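Local coordinates for protein myosin-I heavy chain (Dictyostelium discoideum, PDB 5EJY) that works as an actin-based class VII myosin motor in early phagocytosis and adhesion, represented here by its first MyTH4-FERM tail module, at residues A[234-239]-A[311-316]; A[245-250]-A[262-267]; A[326-331]-A[402-407]; A[408-413]-A[488-493]. One frame throughout, in Å; residues are numbered along the deposited sequence.

Interaction 1: A[234-239]-A[311-316]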
loop_
_atom_site.group_PDB
_atom_site.type_symbol
_atom_site.label_atom_id
_atom_site.label_comp_id
_atom_site.label_asym_id
_atom_site.label_seq_id
_atom_site.Cartn_x
_atom_site.Cartn_y
_atom_site.Cartn_z
ATOM N N SER A 234 -4.092 11.150 13.969
ATOM C CA SER A 234 -4.830 12.366 13.607
ATOM C C SER A 234 -5.932 12.652 14.611
ATOM O O SER A 234 -6.660 13.627 14.471
ATOM C CB SER A 234 -5.461 12.207 12.216
ATOM O OG SER A 234 -4.482 11.857 11.260
ATOM N N ARG A 235 -6.063 11.776 15.606
ATOM C CA ARG A 235 -7.097 11.868 16.635
ATOM C C ARG A 235 -8.518 11.691 16.088
ATOM O O ARG A 235 -9.474 12.283 16.593
ATOM C CB ARG A 235 -6.976 13.181 17.420
ATOM C CG ARG A 235 -5.535 13.539 17.770
ATOM C CD ARG A 235 -5.471 14.512 18.958
ATOM N NE ARG A 235 -4.107 14.963 19.232
ATOM C CZ ARG A 235 -3.238 14.305 19.995
ATOM N NH1 ARG A 235 -3.589 13.153 20.566
ATOM N NH2 ARG A 235 -2.017 14.800 20.190
ATOM N N MET A 236 -8.651 10.868 15.053
ATOM C CA MET A 236 -9.955 10.457 14.564
ATOM C C MET A 236 -10.371 9.235 15.367
ATOM O O MET A 236 -9.624 8.782 16.231
ATOM C CB MET A 236 -9.846 10.086 13.074
ATOM C CG MET A 236 -9.293 11.213 12.240
ATOM S SD MET A 236 -8.508 10.744 10.671
ATOM C CE MET A 236 -9.743 9.645 9.981
ATOM N N ARG A 237 -11.543 8.674 15.075
ATOM C CA ARG A 237 -11.860 7.362 15.614
ATOM C C ARG A 237 -10.719 6.445 15.214
ATOM O O ARG A 237 -10.220 6.523 14.090
ATOM C CB ARG A 237 -13.189 6.833 15.082
ATOM C CG ARG A 237 -14.403 7.448 15.755
ATOM C CD ARG A 237 -15.676 6.920 15.113
ATOM N NE ARG A 237 -15.871 7.467 13.769
ATOM C CZ ARG A 237 -16.848 7.101 12.948
ATOM N NH1 ARG A 237 -17.713 6.162 13.313
ATOM N NH2 ARG A 237 -16.955 7.665 11.752
ATOM N N VAL A 238 -10.285 5.586 16.126
ATOM C CA VAL A 238 -9.028 4.876 15.895
ATOM C C VAL A 238 -9.149 3.707 14.911
ATOM O O VAL A 238 -8.148 3.248 14.364
ATOM C CB VAL A 238 -8.341 4.409 17.216
ATOM C CG1 VAL A 238 -8.038 5.608 18.121
ATOM C CG2 VAL A 238 -9.187 3.363 17.931
ATOM N N ASN A 239 -10.365 3.230 14.672
ATOM C CA ASN A 239 -10.532 2.062 13.822
ATOM C C ASN A 239 -10.941 2.498 12.421
ATOM O O ASN A 239 -12.026 3.036 12.233
ATOM C CB ASN A 239 -11.577 1.114 14.411
ATOM C CG ASN A 239 -11.625 -0.228 13.694
ATOM O OD1 ASN A 239 -10.981 -0.425 12.665
ATOM N ND2 ASN A 239 -12.395 -1.157 14.240
ATOM N N ASN A 311 -14.575 14.740 9.513
ATOM C CA ASN A 311 -15.433 15.499 8.606
ATOM C C ASN A 311 -14.669 16.597 7.872
ATOM O O ASN A 311 -14.907 16.827 6.698
ATOM C CB ASN A 311 -16.672 16.045 9.332
ATOM C CG ASN A 311 -17.629 14.943 9.758
ATOM O OD1 ASN A 311 -17.551 13.815 9.274
ATOM N ND2 ASN A 311 -18.538 15.263 10.660
ATOM N N GLU A 312 -13.731 17.254 8.553
ATOM C CA GLU A 312 -12.881 18.262 7.901
ATOM C C GLU A 312 -11.997 17.664 6.806
ATOM O O GLU A 312 -11.854 18.251 5.728
ATOM C CB GLU A 312 -12.004 18.995 8.926
ATOM C CG GLU A 312 -12.790 19.703 10.016
ATOM C CD GLU A 312 -13.556 20.922 9.511
ATOM O OE1 GLU A 312 -13.169 21.496 8.467
ATOM O OE2 GLU A 312 -14.553 21.302 10.164
ATOM N N PHE A 313 -11.383 16.510 7.075
ATOM C CA PHE A 313 -10.618 15.838 6.027
ATOM C C PHE A 313 -11.564 15.577 4.849
ATOM O O PHE A 313 -11.228 15.830 3.683
ATOM C CB PHE A 313 -10.024 14.506 6.528
ATOM C CG PHE A 313 -8.686 14.644 7.246
ATOM C CD1 PHE A 313 -7.756 15.589 6.853
ATOM C CD2 PHE A 313 -8.360 13.790 8.303
ATOM C CE1 PHE A 313 -6.524 15.701 7.517
ATOM C CE2 PHE A 313 -7.140 13.890 8.959
ATOM C CZ PHE A 313 -6.221 14.847 8.566
ATOM N N TYR A 314 -12.754 15.081 5.153
ATOM C CA TYR A 314 -13.694 14.758 4.082
ATOM C C TYR A 314 -14.132 15.967 3.238
ATOM O O TYR A 314 -14.210 15.864 2.013
ATOM C CB TYR A 314 -14.917 13.992 4.602
ATOM C CG TYR A 314 -15.943 13.801 3.507
ATOM C CD1 TYR A 314 -15.611 13.123 2.335
ATOM C CD2 TYR A 314 -17.222 14.333 3.618
ATOM C CE1 TYR A 314 -16.537 12.961 1.302
ATOM C CE2 TYR A 314 -18.165 14.166 2.586
ATOM C CZ TYR A 314 -17.815 13.479 1.444
ATOM O OH TYR A 314 -18.744 13.320 0.425
ATOM N N TYR A 315 -14.418 17.104 3.872
ATOM C CA TYR A 315 -14.820 18.291 3.110
ATOM C C TYR A 315 -13.776 18.664 2.067
ATOM O O TYR A 315 -14.121 19.069 0.963
ATOM C CB TYR A 315 -15.078 19.504 4.012
ATOM C CG TYR A 315 -16.127 19.295 5.071
ATOM C CD1 TYR A 315 -17.197 18.446 4.862
ATOM C CD2 TYR A 315 -16.027 19.941 6.306
ATOM C CE1 TYR A 315 -18.155 18.251 5.847
ATOM C CE2 TYR A 315 -16.977 19.757 7.286
ATOM C CZ TYR A 315 -18.037 18.913 7.054
ATOM O OH TYR A 315 -18.980 18.727 8.042
ATOM N N HIS A 316 -12.497 18.545 2.412
ATOM C CA HIS A 316 -11.437 18.841 1.447
ATOM C C HIS A 316 -11.501 17.884 0.268
ATOM O O HIS A 316 -11.301 18.279 -0.880
ATOM C CB HIS A 316 -10.054 18.739 2.098
ATOM C CG HIS A 316 -9.797 19.785 3.135
ATOM N ND1 HIS A 316 -9.909 19.537 4.485
ATOM C CD2 HIS A 316 -9.437 21.083 3.018
ATOM C CE1 HIS A 316 -9.625 20.637 5.157
ATOM N NE2 HIS A 316 -9.331 21.589 4.290
#
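Met-236 brings its sulfur against the rim of the Phe-313 ring, SD standing 3.8 Å from CE2 and 3.9 Å from CD2. The sulfur lies in the ring plane at the edge, 85° off the normal and 5.0 Å from the centroid, so this is a Met-aromatic contact made through ring hydrogens rather than over the pi face. The two side chains cross at about a right angle, and the methionine bends at its last torsion (chi3 48°), which turns CE off the sulfur's line of approach. On the same ring edge Ser-234 adds its CB, 4.0 Å from Phe-313 CE2; its hydroxyl is taken up by the carbonyl of Leu-230, one turn back in helix 223-233. That helix ends here in a Schellman motif with Arg-235 at positive phi, and the contact thus joins the exit of a helix in the ubiquitin-like lobe of the FERM domain to helix 304-322 of its central lobe. In the same loop, Arg-237 forms a salt bridge to Glu-310 of helix 304-322 and a hydrogen bond to Asn-297. In the helix backbone, the carbonyl O of Phe-313 accepts a hydrogen bond from the hydroxyl of Thr-208.

Interaction 2: A[245-250]-A[262-267]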
loop_
_atom_site.group_PDB
_atom_site.type_symbol
_atom_site.label_atom_id
_atom_site.label_comp_id
_atom_site.label_asym_id
_atom_site.label_seq_id
_atom_site.Cartn_x
_atom_site.Cartn_y
_atom_site.Cartn_z
ATOM N N PHE A 245 -11.832 5.431 6.465
ATOM C CA PHE A 245 -10.654 5.932 5.750
ATOM C C PHE A 245 -9.705 4.792 5.378
ATOM O O PHE A 245 -9.639 3.786 6.075
ATOM C CB PHE A 245 -9.878 6.942 6.615
ATOM C CG PHE A 245 -10.459 8.341 6.617
ATOM C CD1 PHE A 245 -11.700 8.592 7.182
ATOM C CD2 PHE A 245 -9.744 9.404 6.076
ATOM C CE1 PHE A 245 -12.214 9.874 7.225
ATOM C CE2 PHE A 245 -10.256 10.699 6.099
ATOM C CZ PHE A 245 -11.492 10.934 6.680
ATOM N N THR A 246 -8.979 4.952 4.274
ATOM C CA THR A 246 -7.926 4.004 3.904
ATOM C C THR A 246 -6.811 4.797 3.265
ATOM O O THR A 246 -6.957 5.989 3.008
ATOM C CB THR A 246 -8.384 2.923 2.873
ATOM O OG1 THR A 246 -8.584 3.522 1.575
ATOM C CG2 THR A 246 -9.672 2.232 3.334
ATOM N N ILE A 247 -5.708 4.122 2.979
ATOM C CA ILE A 247 -4.603 4.747 2.285
ATOM C C ILE A 247 -4.632 4.218 0.863
ATOM O O ILE A 247 -4.722 3.009 0.658
ATOM C CB ILE A 247 -3.256 4.388 2.951
ATOM C CG1 ILE A 247 -3.201 4.979 4.373
ATOM C CG2 ILE A 247 -2.092 4.924 2.113
ATOM C CD1 ILE A 247 -2.034 4.470 5.216
ATOM N N ILE A 248 -4.577 5.123 -0.111
ATOM C CA ILE A 248 -4.550 4.734 -1.516
ATOM C C ILE A 248 -3.219 5.110 -2.156
ATOM O O ILE A 248 -2.428 5.862 -1.571
ATOM C CB ILE A 248 -5.740 5.362 -2.323
ATOM C CG1 ILE A 248 -5.718 6.889 -2.235
ATOM C CG2 ILE A 248 -7.064 4.805 -1.831
ATOM C CD1 ILE A 248 -4.976 7.559 -3.362
ATOM N N GLU A 249 -2.957 4.564 -3.341
ATOM C CA GLU A 249 -1.769 4.941 -4.089
ATOM C C GLU A 249 -2.141 5.917 -5.195
ATOM O O GLU A 249 -3.202 5.811 -5.812
ATOM C CB GLU A 249 -1.043 3.714 -4.660
ATOM C CG GLU A 249 -1.902 2.801 -5.459
ATOM C CD GLU A 249 -1.142 1.594 -6.003
ATOM O OE1 GLU A 249 -0.992 1.513 -7.230
ATOM O OE2 GLU A 249 -0.705 0.733 -5.212
ATOM N N SER A 250 -1.269 6.884 -5.422
ATOM C CA SER A 250 -1.505 7.891 -6.445
ATOM C C SER A 250 -0.266 8.026 -7.314
ATOM O O SER A 250 0.783 8.467 -6.852
ATOM C CB SER A 250 -1.850 9.231 -5.801
ATOM O OG SER A 250 -2.041 10.235 -6.780
ATOM N N ASP A 262 -3.078 -5.777 1.898
ATOM C CA ASP A 262 -1.916 -5.509 1.053
ATOM C C ASP A 262 -0.838 -4.747 1.845
ATOM O O ASP A 262 -1.149 -3.988 2.767
ATOM C CB ASP A 262 -2.310 -4.699 -0.172
ATOM C CG ASP A 262 -2.870 -5.561 -1.298
ATOM O OD1 ASP A 262 -3.104 -6.766 -1.105
ATOM O OD2 ASP A 262 -3.078 -5.012 -2.383
ATOM N N LYS A 263 0.421 -4.956 1.482
ATOM C CA LYS A 263 1.548 -4.386 2.233
ATOM C C LYS A 263 1.994 -3.075 1.604
ATOM O O LYS A 263 2.228 -3.014 0.400
ATOM C CB LYS A 263 2.728 -5.359 2.242
ATOM C CG LYS A 263 2.608 -6.503 3.262
ATOM C CD LYS A 263 1.527 -7.480 2.863
ATOM C CE LYS A 263 1.251 -8.493 3.985
ATOM N NZ LYS A 263 0.116 -9.399 3.548
ATOM N N LEU A 264 2.122 -2.029 2.410
ATOM C CA LEU A 264 2.559 -0.751 1.849
ATOM C C LEU A 264 3.943 -0.840 1.230
ATOM O O LEU A 264 4.214 -0.162 0.248
ATOM C CB LEU A 264 2.505 0.390 2.874
ATOM C CG LEU A 264 1.150 0.740 3.497
ATOM C CD1 LEU A 264 1.254 2.058 4.285
ATOM C CD2 LEU A 264 0.061 0.836 2.454
ATOM N N CYS A 265 4.832 -1.662 1.797
ATOM C CA CYS A 265 6.148 -1.827 1.178
ATOM C C CYS A 265 6.082 -2.415 -0.243
ATOM O O CYS A 265 6.942 -2.113 -1.078
ATOM C CB CYS A 265 7.086 -2.649 2.065
ATOM S SG CYS A 265 7.689 -1.723 3.501
ATOM N N ASP A 266 5.077 -3.239 -0.520
ATOM C CA ASP A 266 4.893 -3.736 -1.889
ATOM C C ASP A 266 4.583 -2.575 -2.851
ATOM O O ASP A 266 4.964 -2.600 -4.026
ATOM C CB ASP A 266 3.769 -4.786 -1.960
ATOM C CG ASP A 266 4.217 -6.169 -1.479
ATOM O OD1 ASP A 266 5.438 -6.410 -1.388
ATOM O OD2 ASP A 266 3.337 -7.020 -1.207
ATOM N N VAL A 267 3.895 -1.554 -2.360
ATOM C CA VAL A 267 3.616 -0.389 -3.206
ATOM C C VAL A 267 4.925 0.332 -3.531
ATOM O O VAL A 267 5.166 0.697 -4.680
ATOM C CB VAL A 267 2.594 0.576 -2.547
ATOM C CG1 VAL A 267 2.363 1.812 -3.425
ATOM C CG2 VAL A 267 1.273 -0.146 -2.310
#
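Val-267 presents both its methyls to Glu-249, whose OE2 sits 3.6 Å from CG2 and 3.7 Å from CG1. This is the closer part of the contact: the aliphatic start of the glutamate joins in as well, with CB 4.1 Å from Val-267 CG1. Glu-249 can do this because CG lies between the backbone N and the carbonyl carbon (chi1 53°) and the chain then runs extended (chi2 -180°), which carries the carboxylate across the valine. The other half is looser. Ile-247 and Leu-264 meet through a single pair of methyls, CD1 to CD1 at 4.2 Å, their side chains crossing at about a right angle; Ser-226 of helix 223-233 touches both, and Cys-223 and Ser-227 touch Ile-247. The strand 245-251 and helix 264-277 belong to the ubiquitin-like first lobe of the FERM domain, and the contact lays the opening turn of that helix against the mixed sheet. Val-267 also reaches Phe-285 and Phe-287 on the neighbouring strand, so the helix rests on two strands at once. All four touching residues are buried, and the polar end of Glu-249 is served from farther along the same helix, where Lys-270 forms a salt bridge to OE1. The two oxygens of one carboxylate therefore have different surroundings, a lysine at OE1 and valine methyls at OE2, and the nearby positive charge would be expected to favour the ionised glutamate despite its apolar neighbour.

Interaction 3: A[326-331]-A[402-407]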
loop_
_atom_site.group_PDB
_atom_site.type_symbol
_atom_site.label_atom_id
_atom_site.label_comp_id
_atom_site.label_asym_id
_atom_site.label_seq_id
_atom_site.Cartn_x
_atom_site.Cartn_y
_atom_site.Cartn_z
ATOM N N ASN A 326 -14.988 14.706 -14.102
ATOM C CA ASN A 326 -15.600 13.374 -14.138
ATOM C C ASN A 326 -16.760 13.252 -13.168
ATOM O O ASN A 326 -17.588 12.352 -13.298
ATOM C CB ASN A 326 -14.573 12.281 -13.813
ATOM C CG ASN A 326 -13.603 12.031 -14.944
ATOM O OD1 ASN A 326 -13.952 12.157 -16.117
ATOM N ND2 ASN A 326 -12.376 11.666 -14.598
ATOM N N TYR A 327 -16.804 14.147 -12.180
ATOM C CA TYR A 327 -17.832 14.102 -11.146
ATOM C C TYR A 327 -18.797 15.290 -11.219
ATOM O O TYR A 327 -19.966 15.169 -10.867
ATOM C CB TYR A 327 -17.178 14.075 -9.753
ATOM C CG TYR A 327 -16.401 12.810 -9.442
ATOM C CD1 TYR A 327 -16.947 11.556 -9.681
ATOM C CD2 TYR A 327 -15.116 12.875 -8.894
ATOM C CE1 TYR A 327 -16.236 10.390 -9.380
ATOM C CE2 TYR A 327 -14.399 11.720 -8.597
ATOM C CZ TYR A 327 -14.966 10.484 -8.841
ATOM O OH TYR A 327 -14.262 9.341 -8.549
ATOM N N CYS A 328 -18.297 16.441 -11.653
ATOM C CA CYS A 328 -19.101 17.663 -11.670
ATOM C C CYS A 328 -18.701 18.573 -12.827
ATOM O O CYS A 328 -17.517 18.852 -13.024
ATOM C CB CYS A 328 -18.949 18.411 -10.338
ATOM S SG CYS A 328 -19.851 19.987 -10.228
ATOM N N LYS A 329 -19.688 19.034 -13.593
ATOM C CA LYS A 329 -19.422 19.914 -14.724
ATOM C C LYS A 329 -20.135 21.265 -14.559
ATOM O O LYS A 329 -20.084 22.124 -15.442
ATOM C CB LYS A 329 -19.847 19.240 -16.038
ATOM C CG LYS A 329 -19.250 17.846 -16.264
ATOM C CD LYS A 329 -19.681 17.245 -17.601
ATOM C CE LYS A 329 -19.233 15.792 -17.748
ATOM N NZ LYS A 329 -17.755 15.622 -17.567
ATOM N N ASP A 330 -20.795 21.445 -13.419
ATOM C CA ASP A 330 -21.574 22.650 -13.158
ATOM C C ASP A 330 -20.688 23.813 -12.703
ATOM O O ASP A 330 -20.278 23.880 -11.538
ATOM C CB ASP A 330 -22.642 22.351 -12.106
ATOM C CG ASP A 330 -23.470 23.570 -11.753
ATOM O OD1 ASP A 330 -23.042 24.700 -12.063
ATOM O OD2 ASP A 330 -24.546 23.396 -11.149
ATOM N N GLN A 331 -20.407 24.736 -13.620
ATOM C CA GLN A 331 -19.515 25.852 -13.320
ATOM C C GLN A 331 -20.096 26.791 -12.264
ATOM O O GLN A 331 -19.364 27.304 -11.407
ATOM C CB GLN A 331 -19.192 26.644 -14.583
ATOM C CG GLN A 331 -18.384 25.904 -15.632
ATOM C CD GLN A 331 -18.367 26.666 -16.945
ATOM O OE1 GLN A 331 -19.337 27.347 -17.286
ATOM N NE2 GLN A 331 -17.262 26.573 -17.677
ATOM N N GLU A 402 -22.390 19.819 1.523
ATOM C CA GLU A 402 -23.196 18.772 2.146
ATOM C C GLU A 402 -24.505 18.480 1.404
ATOM O O GLU A 402 -25.084 17.405 1.566
ATOM C CB GLU A 402 -23.501 19.115 3.609
ATOM C CG GLU A 402 -22.329 18.914 4.554
ATOM C CD GLU A 402 -21.899 17.460 4.648
ATOM O OE1 GLU A 402 -22.668 16.584 4.201
ATOM O OE2 GLU A 402 -20.795 17.191 5.169
ATOM N N LYS A 403 -24.970 19.433 0.603
ATOM C CA LYS A 403 -26.243 19.265 -0.102
ATOM C C LYS A 403 -26.072 18.804 -1.549
ATOM O O LYS A 403 -27.062 18.580 -2.253
ATOM C CB LYS A 403 -27.071 20.556 -0.060
ATOM C CG LYS A 403 -27.537 20.957 1.335
ATOM C CD LYS A 403 -28.400 19.877 1.975
ATOM C CE LYS A 403 -28.924 20.315 3.339
ATOM N N HIS A 404 -24.827 18.668 -2.001
ATOM C CA HIS A 404 -24.582 18.140 -3.346
ATOM C C HIS A 404 -24.969 16.666 -3.407
ATOM O O HIS A 404 -24.763 15.940 -2.437
ATOM C CB HIS A 404 -23.118 18.318 -3.737
ATOM C CG HIS A 404 -22.856 18.094 -5.192
ATOM N ND1 HIS A 404 -22.766 16.834 -5.747
ATOM C CD2 HIS A 404 -22.682 18.970 -6.211
ATOM C CE1 HIS A 404 -22.539 16.946 -7.044
ATOM N NE2 HIS A 404 -22.477 18.231 -7.349
ATOM N N PRO A 405 -25.565 16.222 -4.538
ATOM C CA PRO A 405 -25.980 14.826 -4.701
ATOM C C PRO A 405 -24.888 13.807 -4.352
ATOM O O PRO A 405 -25.200 12.719 -3.878
ATOM C CB PRO A 405 -26.308 14.733 -6.203
ATOM C CG PRO A 405 -26.728 16.090 -6.573
ATOM C CD PRO A 405 -25.908 17.036 -5.719
ATOM N N LEU A 406 -23.626 14.158 -4.566
ATOM C CA LEU A 406 -22.530 13.198 -4.369
ATOM C C LEU A 406 -21.929 13.221 -2.962
ATOM O O LEU A 406 -21.010 12.446 -2.657
ATOM C CB LEU A 406 -21.428 13.428 -5.408
ATOM C CG LEU A 406 -21.825 13.195 -6.866
ATOM C CD1 LEU A 406 -20.634 13.383 -7.766
ATOM C CD2 LEU A 406 -22.411 11.799 -7.043
ATOM N N ALA A 407 -22.435 14.102 -2.105
ATOM C CA ALA A 407 -21.979 14.133 -0.715
ATOM C C ALA A 407 -22.232 12.810 -0.028
ATOM O O ALA A 407 -23.287 12.212 -0.193
ATOM C CB ALA A 407 -22.662 15.267 0.059
#
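Leu-406 pushes a methyl against the backbone and CB of Tyr-327, joining two loops of the helical central lobe of the FERM domain: one between helices 304-322 and 331-346, the other leading from helix 390-402 into strand 410-415 of the third lobe. From CB the leucine leaves with CG beside its backbone N (chi1 -64°) and continues extended (chi2 -177°), which sends CD1 across to the other loop. There CD1 meets the carbonyl O of Tyr-327 at 3.6 Å and the CB of Tyr-327 at 4.0 Å; the same side chain also packs on Leu-411, Ala-430 and Tyr-439 of the adjoining sheet. The tyrosine ring itself turns to that sheet too, touching Leu-411, Val-413 and Val-428.

The second pairing is slacker. Cys-328 SG approaches the ring of His-404 obliquely, 4.3 Å from NE2 and 5.3 Å from the ring centroid. Its sulfur also receives a weak hydrogen bond from the backbone N of Asp-330, the residue that caps helix 331-346 by accepting from the N of Tyr-333. Tyr-333 in turn meets the imidazole edge-to-face, so the histidine ring lies among a thiol, an aromatic ring and Pro-405, whose CD covers part of one face. The loop makes a type I beta turn from His-404 to Ala-407, closed by the bond from Ala-407 N to the His-404 carbonyl O. The ring's rotation is also held through its other nitrogen: His-404 ND1 accepts the N-H of Leu-406 almost straight (169°), 3.0 Å from N to ND1 and nearly in the imidazole plane.

Interaction 4: A[408-413]-A[488-493]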
loop_
_atom_site.group_PDB
_atom_site.type_symbol
_atom_site.label_atom_id
_atom_site.label_comp_id
_atom_site.label_asym_id
_atom_site.label_seq_id
_atom_site.Cartn_x
_atom_site.Cartn_y
_atom_site.Cartn_z
ATOM N N ASN A 408 -21.262 12.350 0.757
ATOM C CA ASN A 408 -21.444 11.144 1.561
ATOM C C ASN A 408 -21.586 9.859 0.740
ATOM O O ASN A 408 -22.212 8.894 1.173
ATOM C CB ASN A 408 -22.623 11.325 2.509
ATOM C CG ASN A 408 -22.452 12.537 3.404
ATOM O OD1 ASN A 408 -21.410 12.704 4.042
ATOM N ND2 ASN A 408 -23.454 13.406 3.431
ATOM N N CYS A 409 -20.974 9.853 -0.438
ATOM C CA CYS A 409 -20.967 8.680 -1.309
ATOM C C CYS A 409 -19.541 8.289 -1.676
ATOM O O CYS A 409 -18.699 9.156 -1.884
ATOM C CB CYS A 409 -21.699 8.991 -2.621
ATOM S SG CYS A 409 -23.472 9.278 -2.461
ATOM N N SER A 410 -19.297 6.989 -1.814
ATOM C CA SER A 410 -18.040 6.497 -2.372
ATOM C C SER A 410 -18.162 6.589 -3.893
ATOM O O SER A 410 -19.075 6.010 -4.476
ATOM C CB SER A 410 -17.805 5.042 -1.956
ATOM O OG SER A 410 -18.009 4.854 -0.557
ATOM N N LEU A 411 -17.240 7.301 -4.529
ATOM C CA LEU A 411 -17.387 7.662 -5.933
ATOM C C LEU A 411 -16.497 6.817 -6.832
ATOM O O LEU A 411 -15.332 6.563 -6.507
ATOM C CB LEU A 411 -17.049 9.138 -6.132
ATOM C CG LEU A 411 -17.869 10.131 -5.308
ATOM C CD1 LEU A 411 -17.483 11.552 -5.665
ATOM C CD2 LEU A 411 -19.368 9.885 -5.519
ATOM N N VAL A 412 -17.048 6.394 -7.968
ATOM C CA VAL A 412 -16.305 5.612 -8.949
ATOM C C VAL A 412 -16.683 6.076 -10.357
ATOM O O VAL A 412 -17.861 6.068 -10.722
ATOM C CB VAL A 412 -16.617 4.102 -8.833
ATOM C CG1 VAL A 412 -15.781 3.303 -9.834
ATOM C CG2 VAL A 412 -16.374 3.602 -7.407
ATOM N N VAL A 413 -15.689 6.476 -11.140
ATOM C CA VAL A 413 -15.924 6.900 -12.525
ATOM C C VAL A 413 -16.018 5.670 -13.426
ATOM O O VAL A 413 -15.115 4.826 -13.433
ATOM C CB VAL A 413 -14.796 7.822 -13.033
ATOM C CG1 VAL A 413 -15.006 8.191 -14.511
ATOM C CG2 VAL A 413 -14.700 9.073 -12.174
ATOM N N VAL A 488 -15.224 -3.328 -6.630
ATOM C CA VAL A 488 -15.519 -4.627 -6.019
ATOM C C VAL A 488 -15.512 -4.549 -4.489
ATOM O O VAL A 488 -16.438 -5.031 -3.826
ATOM C CB VAL A 488 -14.516 -5.718 -6.474
ATOM C CG1 VAL A 488 -14.669 -6.999 -5.624
ATOM C CG2 VAL A 488 -14.692 -6.031 -7.966
ATOM N N SER A 489 -14.467 -3.952 -3.917
ATOM C CA SER A 489 -14.371 -3.905 -2.459
ATOM C C SER A 489 -15.444 -3.011 -1.841
ATOM O O SER A 489 -15.926 -3.289 -0.751
ATOM C CB SER A 489 -12.957 -3.490 -1.988
ATOM O OG SER A 489 -12.673 -2.156 -2.360
ATOM N N LEU A 490 -15.831 -1.945 -2.534
ATOM C CA LEU A 490 -16.909 -1.100 -2.026
ATOM C C LEU A 490 -18.201 -1.908 -1.960
ATOM O O LEU A 490 -18.931 -1.856 -0.976
ATOM C CB LEU A 490 -17.122 0.115 -2.925
ATOM C CG LEU A 490 -16.083 1.230 -2.837
ATOM C CD1 LEU A 490 -16.350 2.286 -3.915
ATOM C CD2 LEU A 490 -16.105 1.850 -1.435
ATOM N N ILE A 491 -18.488 -2.663 -3.014
ATOM C CA ILE A 491 -19.713 -3.450 -3.013
ATOM C C ILE A 491 -19.685 -4.450 -1.861
ATOM O O ILE A 491 -20.646 -4.559 -1.091
ATOM C CB ILE A 491 -19.942 -4.157 -4.351
ATOM C CG1 ILE A 491 -20.171 -3.104 -5.442
ATOM C CG2 ILE A 491 -21.149 -5.110 -4.243
ATOM C CD1 ILE A 491 -20.309 -3.669 -6.868
ATOM N N LYS A 492 -18.565 -5.157 -1.719
ATOM C CA LYS A 492 -18.436 -6.133 -0.644
ATOM C C LYS A 492 -18.496 -5.511 0.757
ATOM O O LYS A 492 -19.130 -6.068 1.658
ATOM C CB LYS A 492 -17.152 -6.951 -0.821
ATOM C CG LYS A 492 -17.180 -7.819 -2.083
ATOM C CD LYS A 492 -15.942 -8.689 -2.194
ATOM C CE LYS A 492 -16.205 -9.920 -3.051
ATOM N NZ LYS A 492 -16.459 -9.573 -4.466
ATOM N N GLU A 493 -17.835 -4.370 0.950
ATOM C CA GLU A 493 -17.815 -3.732 2.264
ATOM C C GLU A 493 -19.159 -3.120 2.678
ATOM O O GLU A 493 -19.563 -3.222 3.838
ATOM C CB GLU A 493 -16.719 -2.664 2.330
ATOM C CG GLU A 493 -15.318 -3.215 2.161
ATOM C CD GLU A 493 -14.762 -3.790 3.452
ATOM O OE1 GLU A 493 -15.555 -4.056 4.384
ATOM O OE2 GLU A 493 -13.528 -3.959 3.538
#
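Leu-490, on the closing helix of the FERM domain, sets its two methyls against strand 410-415, an outermost strand of the four-stranded antiparallel sheet in the third lobe. The third lobe of FERM domains has a PH-like fold, a beta sandwich closed at one end by a C-terminal helix, and the contact is consistent with that helix on its sheet. The apolar contacts come first. Leu-490 CD1 and Val-412 CG2 meet tip to tip at 3.7 Å, CG2 being the methyl beside the valine's backbone N. Two residues earlier, Ser-410 supplies its CB, 3.7 Å from Leu-490 CD2 and equally close to CD1, so the forked leucine end straddles the serine methylene while one branch also reaches the valine. Leu-431 on the next strand touches Leu-490 as well, making the seat of the leucine wider than one strand.

The polar bonds of the strand go to partners outside the contact. Ser-410 OG bonds to the carbonyl of Lys-292 and to the hydroxyl of Tyr-494 on the same helix, and Lys-486 NZ donates to the carbonyl of Leu-411, so the helix holds the strand by polar groups besides its leucine. The serine oxygen, though occupied by these bonds, still lies 3.7 Å from Leu-490 CD2.

From the N terminus, the MyTH4 helices come first and all four contacts fall in the FERM part. Interaction 1 opens at 234-239 and closes at 311-316, joining the first lobe to the central one; within its loop, interaction 2 makes a short closure of strand 245-251 with helix 264-277. Interaction 3 then closes the central lobe's helices, and interaction 4 follows in series, closing the third lobe from strand 410-415 to the last helix. None cross. Met-236 and Phe-313 both touch Phe-245, coupling interactions 1 and 2. Tyr-314 OH probably bonds to Asn-408 N, linking 1 with 4, while Tyr-327 packs on Val-413 between 3 and 4.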